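Flagellar motor switch protein FliG (Thermotoga maritima, PDB 3AJC) forms part of the flagellar motor's switch complex, which probably interacts with chemotaxis proteins and motor components to set the direction of flagellar rotation. Local coordinates at residues S33-G45 with V89-L102. Residues are numbered along the deposited sequence; the frame is centred on the assembly and turned at random.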
loop_
_atom_site.group_PDB
_atom_site.type_symbol
_atom_site.label_atom_id
_atom_site.label_comp_id
_atom_site.label_asym_id
_atom_site.label_seq_id
_atom_site.Cartn_x
_atom_site.Cartn_y
_atom_site.Cartn_z
ATOM N N SER A 33 -0.536 13.370 3.886
ATOM C CA SER A 33 -1.288 12.635 2.874
ATOM C C SER A 33 -1.002 13.186 1.477
ATOM O O SER A 33 -1.329 12.543 0.479
ATOM C CB SER A 33 -2.799 12.670 3.173
ATOM O OG SER A 33 -3.384 13.887 2.753
ATOM N N TYR A 34 -0.376 14.361 1.409
ATOM C CA TYR A 34 -0.027 14.972 0.123
ATOM C C TYR A 34 1.401 14.673 -0.327
ATOM O O TYR A 34 1.786 14.983 -1.458
ATOM C CB TYR A 34 -0.202 16.494 0.171
ATOM C CG TYR A 34 -1.591 16.967 -0.186
ATOM C CD1 TYR A 34 -2.476 17.397 0.801
ATOM C CD2 TYR A 34 -2.029 16.962 -1.508
ATOM C CE1 TYR A 34 -3.769 17.811 0.483
ATOM C CE2 TYR A 34 -3.316 17.372 -1.842
ATOM C CZ TYR A 34 -4.181 17.796 -0.842
ATOM O OH TYR A 34 -5.448 18.223 -1.156
ATOM N N LEU A 35 2.188 14.069 0.554
ATOM C CA LEU A 35 3.575 13.769 0.228
ATOM C C LEU A 35 3.786 12.346 -0.264
ATOM O O LEU A 35 2.897 11.491 -0.188
ATOM C CB LEU A 35 4.460 13.999 1.457
ATOM C CG LEU A 35 4.364 15.365 2.132
ATOM C CD1 LEU A 35 5.130 15.331 3.454
ATOM C CD2 LEU A 35 4.912 16.443 1.191
ATOM N N ASP A 36 4.976 12.113 -0.794
ATOM C CA ASP A 36 5.351 10.788 -1.243
ATOM C C ASP A 36 5.414 10.035 0.097
ATOM O O ASP A 36 5.944 10.560 1.080
ATOM C CB ASP A 36 6.723 10.862 -1.923
ATOM C CG ASP A 36 7.094 9.585 -2.642
ATOM O OD1 ASP A 36 6.178 8.908 -3.164
ATOM O OD2 ASP A 36 8.307 9.267 -2.703
ATOM N N PRO A 37 4.836 8.823 0.162
ATOM C CA PRO A 37 4.807 7.989 1.370
ATOM C C PRO A 37 6.125 7.793 2.140
ATOM O O PRO A 37 6.140 7.892 3.372
ATOM C CB PRO A 37 4.227 6.674 0.858
ATOM C CG PRO A 37 3.255 7.140 -0.188
ATOM C CD PRO A 37 4.080 8.181 -0.927
ATOM N N PRO A 38 7.240 7.498 1.436
ATOM C CA PRO A 38 8.513 7.308 2.162
ATOM C C PRO A 38 8.881 8.590 2.908
ATOM O O PRO A 38 9.446 8.562 4.003
ATOM C CB PRO A 38 9.513 6.978 1.048
ATOM C CG PRO A 38 8.624 6.331 -0.023
ATOM C CD PRO A 38 7.407 7.236 -0.009
ATOM N N VAL A 39 8.541 9.717 2.296
ATOM C CA VAL A 39 8.808 11.019 2.878
ATOM C C VAL A 39 7.897 11.170 4.090
ATOM O O VAL A 39 8.348 11.533 5.179
ATOM C CB VAL A 39 8.520 12.137 1.858
ATOM C CG1 VAL A 39 8.699 13.502 2.506
ATOM C CG2 VAL A 39 9.445 11.981 0.656
ATOM N N ALA A 40 6.611 10.878 3.898
ATOM C CA ALA A 40 5.644 10.974 4.988
ATOM C C ALA A 40 6.014 10.042 6.125
ATOM O O ALA A 40 5.902 10.415 7.288
ATOM C CB ALA A 40 4.236 10.634 4.492
ATOM N N ALA A 41 6.437 8.820 5.796
ATOM C CA ALA A 41 6.805 7.864 6.835
ATOM C C ALA A 41 7.987 8.416 7.633
ATOM O O ALA A 41 8.017 8.309 8.854
ATOM C CB ALA A 41 7.151 6.493 6.216
ATOM N N GLN A 42 8.941 9.029 6.936
ATOM C CA GLN A 42 10.120 9.607 7.577
ATOM C C GLN A 42 9.716 10.698 8.579
ATOM O O GLN A 42 10.227 10.743 9.705
ATOM C CB GLN A 42 11.068 10.166 6.503
ATOM C CG GLN A 42 12.345 10.813 7.022
ATOM C CD GLN A 42 13.252 11.303 5.896
ATOM O OE1 GLN A 42 12.811 11.981 4.972
ATOM N NE2 GLN A 42 14.526 10.967 5.981
ATOM N N ILE A 43 8.798 11.575 8.175
ATOM C CA ILE A 43 8.326 12.640 9.059
ATOM C C ILE A 43 7.522 12.064 10.221
ATOM O O ILE A 43 7.730 12.429 11.377
ATOM C CB ILE A 43 7.416 13.633 8.314
ATOM C CG1 ILE A 43 8.213 14.374 7.238
ATOM C CG2 ILE A 43 6.791 14.596 9.296
ATOM C CD1 ILE A 43 7.352 15.236 6.337
ATOM N N LEU A 44 6.594 11.166 9.904
ATOM C CA LEU A 44 5.753 10.543 10.909
ATOM C C LEU A 44 6.575 9.893 12.005
ATOM O O LEU A 44 6.314 10.088 13.195
ATOM C CB LEU A 44 4.851 9.491 10.262
ATOM C CG LEU A 44 3.877 8.772 11.199
ATOM C CD1 LEU A 44 3.069 9.810 11.956
ATOM C CD2 LEU A 44 2.945 7.840 10.401
ATOM N N GLY A 45 7.573 9.116 11.608
ATOM C CA GLY A 45 8.395 8.441 12.595
ATOM C C GLY A 45 9.232 9.385 13.434
ATOM O O GLY A 45 9.714 8.999 14.496
ATOM N N VAL A 89 -7.299 12.486 -2.090
ATOM C CA VAL A 89 -6.071 12.387 -1.250
ATOM C C VAL A 89 -6.400 11.819 0.135
ATOM O O VAL A 89 -7.500 12.030 0.663
ATOM C CB VAL A 89 -5.408 13.768 -1.086
ATOM C CG1 VAL A 89 -6.259 14.650 -0.186
ATOM C CG2 VAL A 89 -3.999 13.610 -0.540
ATOM N N GLY A 90 -5.435 11.111 0.722
ATOM C CA GLY A 90 -5.645 10.504 2.026
ATOM C C GLY A 90 -6.219 9.116 1.813
ATOM O O GLY A 90 -6.158 8.591 0.701
ATOM N N GLY A 91 -6.768 8.508 2.859
ATOM C CA GLY A 91 -7.348 7.185 2.700
ATOM C C GLY A 91 -6.530 6.009 3.211
ATOM O O GLY A 91 -5.413 6.167 3.711
ATOM N N ILE A 92 -7.101 4.817 3.065
ATOM C CA ILE A 92 -6.470 3.578 3.509
ATOM C C ILE A 92 -5.175 3.245 2.771
ATOM O O ILE A 92 -4.215 2.795 3.387
ATOM C CB ILE A 92 -7.441 2.378 3.365
ATOM C CG1 ILE A 92 -8.737 2.666 4.130
ATOM C CG2 ILE A 92 -6.787 1.102 3.885
ATOM C CD1 ILE A 92 -8.531 2.978 5.601
ATOM N N ASP A 93 -5.149 3.449 1.459
ATOM C CA ASP A 93 -3.949 3.160 0.677
ATOM C C ASP A 93 -2.761 4.034 1.102
ATOM O O ASP A 93 -1.642 3.554 1.261
ATOM C CB ASP A 93 -4.241 3.346 -0.812
ATOM C CG ASP A 93 -4.554 2.032 -1.507
ATOM O OD1 ASP A 93 -3.605 1.252 -1.759
ATOM O OD2 ASP A 93 -5.746 1.772 -1.789
ATOM N N THR A 94 -3.012 5.323 1.277
ATOM C CA THR A 94 -1.974 6.244 1.708
ATOM C C THR A 94 -1.392 5.758 3.040
ATOM O O THR A 94 -0.178 5.589 3.179
ATOM C CB THR A 94 -2.553 7.650 1.897
ATOM O OG1 THR A 94 -3.163 8.064 0.672
ATOM C CG2 THR A 94 -1.460 8.649 2.281
ATOM N N ALA A 95 -2.275 5.527 4.008
ATOM C CA ALA A 95 -1.879 5.061 5.331
ATOM C C ALA A 95 -1.032 3.787 5.268
ATOM O O ALA A 95 0.028 3.710 5.892
ATOM C CB ALA A 95 -3.115 4.828 6.186
ATOM N N ALA A 96 -1.507 2.800 4.513
ATOM C CA ALA A 96 -0.812 1.531 4.361
ATOM C C ALA A 96 0.581 1.709 3.758
ATOM O O ALA A 96 1.530 1.025 4.149
ATOM C CB ALA A 96 -1.650 0.572 3.485
ATOM N N GLU A 97 0.681 2.611 2.787
ATOM C CA GLU A 97 1.941 2.892 2.115
ATOM C C GLU A 97 2.916 3.537 3.098
ATOM O O GLU A 97 4.115 3.262 3.075
ATOM C CB GLU A 97 1.697 3.810 0.905
ATOM C CG GLU A 97 1.254 3.058 -0.362
ATOM C CD GLU A 97 0.491 3.928 -1.365
ATOM O OE1 GLU A 97 0.850 5.110 -1.550
ATOM O OE2 GLU A 97 -0.468 3.420 -1.986
ATOM N N ILE A 98 2.391 4.394 3.967
ATOM C CA ILE A 98 3.218 5.062 4.964
ATOM C C ILE A 98 3.692 4.021 5.983
ATOM O O ILE A 98 4.863 3.998 6.367
ATOM C CB ILE A 98 2.417 6.170 5.674
ATOM C CG1 ILE A 98 2.104 7.285 4.662
ATOM C CG2 ILE A 98 3.175 6.670 6.898
ATOM C CD1 ILE A 98 1.313 8.452 5.214
ATOM N N MET A 99 2.781 3.135 6.386
ATOM C CA MET A 99 3.114 2.103 7.350
ATOM C C MET A 99 4.201 1.164 6.802
ATOM O O MET A 99 5.077 0.713 7.540
ATOM C CB MET A 99 1.852 1.312 7.725
ATOM C CG MET A 99 0.820 2.097 8.552
ATOM S SD MET A 99 1.293 2.312 10.294
ATOM C CE MET A 99 0.656 0.800 11.011
ATOM N N ASN A 100 4.152 0.876 5.509
ATOM C CA ASN A 100 5.154 -0.010 4.915
ATOM C C ASN A 100 6.550 0.632 4.923
ATOM O O ASN A 100 7.566 -0.057 5.026
ATOM C CB ASN A 100 4.770 -0.377 3.481
ATOM C CG ASN A 100 3.763 -1.504 3.415
ATOM O OD1 ASN A 100 3.804 -2.440 4.212
ATOM N ND2 ASN A 100 2.867 -1.434 2.446
ATOM N N ASN A 101 6.591 1.955 4.834
ATOM C CA ASN A 101 7.860 2.669 4.817
ATOM C C ASN A 101 8.368 3.124 6.173
ATOM O O ASN A 101 9.419 3.760 6.251
ATOM C CB ASN A 101 7.755 3.868 3.880
ATOM C CG ASN A 101 7.646 3.454 2.432
ATOM O OD1 ASN A 101 8.607 2.936 1.845
ATOM N ND2 ASN A 101 6.472 3.665 1.846
ATOM N N LEU A 102 7.624 2.827 7.237
ATOM C CA LEU A 102 8.062 3.193 8.578
ATOM C C LEU A 102 9.040 2.122 9.023
ATOM O O LEU A 102 9.110 1.051 8.419
ATOM C CB LEU A 102 6.887 3.199 9.569
ATOM C CG LEU A 102 5.998 4.434 9.776
ATOM C CD1 LEU A 102 4.897 4.097 10.817
ATOM C CD2 LEU A 102 6.837 5.612 10.255
#
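The carbonyl oxygen of Glu-97 is gripped twice by Asn-101, weakly both times: ND2 folds back to it at 2.7 Å, at a bent angle of 129°, and the backbone N lies farther off. Turned this way, the Asn-101 amide lies alongside the ring of Pro-38, and its CB meets Ala-41 CB at 3.6 Å. This is the edge of a helix-helix packing in the all-helical, armadillo-like fold of this FliG fragment, where helix 37-45 of the middle domain and helix 92-100 cross at -67°, their axes 8.0 Å apart at closest approach. No hydrogen bond spans the two segments; the join is mainly apolar, a knobs-into-holes fit in which Ile-98 sits among Pro-37, Ala-40, Ala-41 and Leu-44. With CG1 anti to its carbonyl carbon, Ile-98 splits its branches: CD1 reaches Ala-40 CB at 3.7 Å, while CG2 meets Leu-44 CD2, the two side chains crossing nearly at right angles. Ile-59 of helix 49-60 also touches this knob. Beside it, Pro-37 lies along Glu-97, its CB 3.8 Å from Glu-97 CB. Near the start of both segments, the poorly ordered Val-89 lays CG2 over the face of the Tyr-34 ring, a CH-pi contact 3.9 Å from the centroid and 7° off the normal. An alanine in place of Tyr-34 would probably leave Val-89 without this aromatic surface and Phe-5 without its neighbouring ring. Ser-33, whose OG bonds to Val-30 O, sets its CB against Gly-90 CA. At the far end, Leu-102 CD2 presses on Ala-41 O at 3.3 Å.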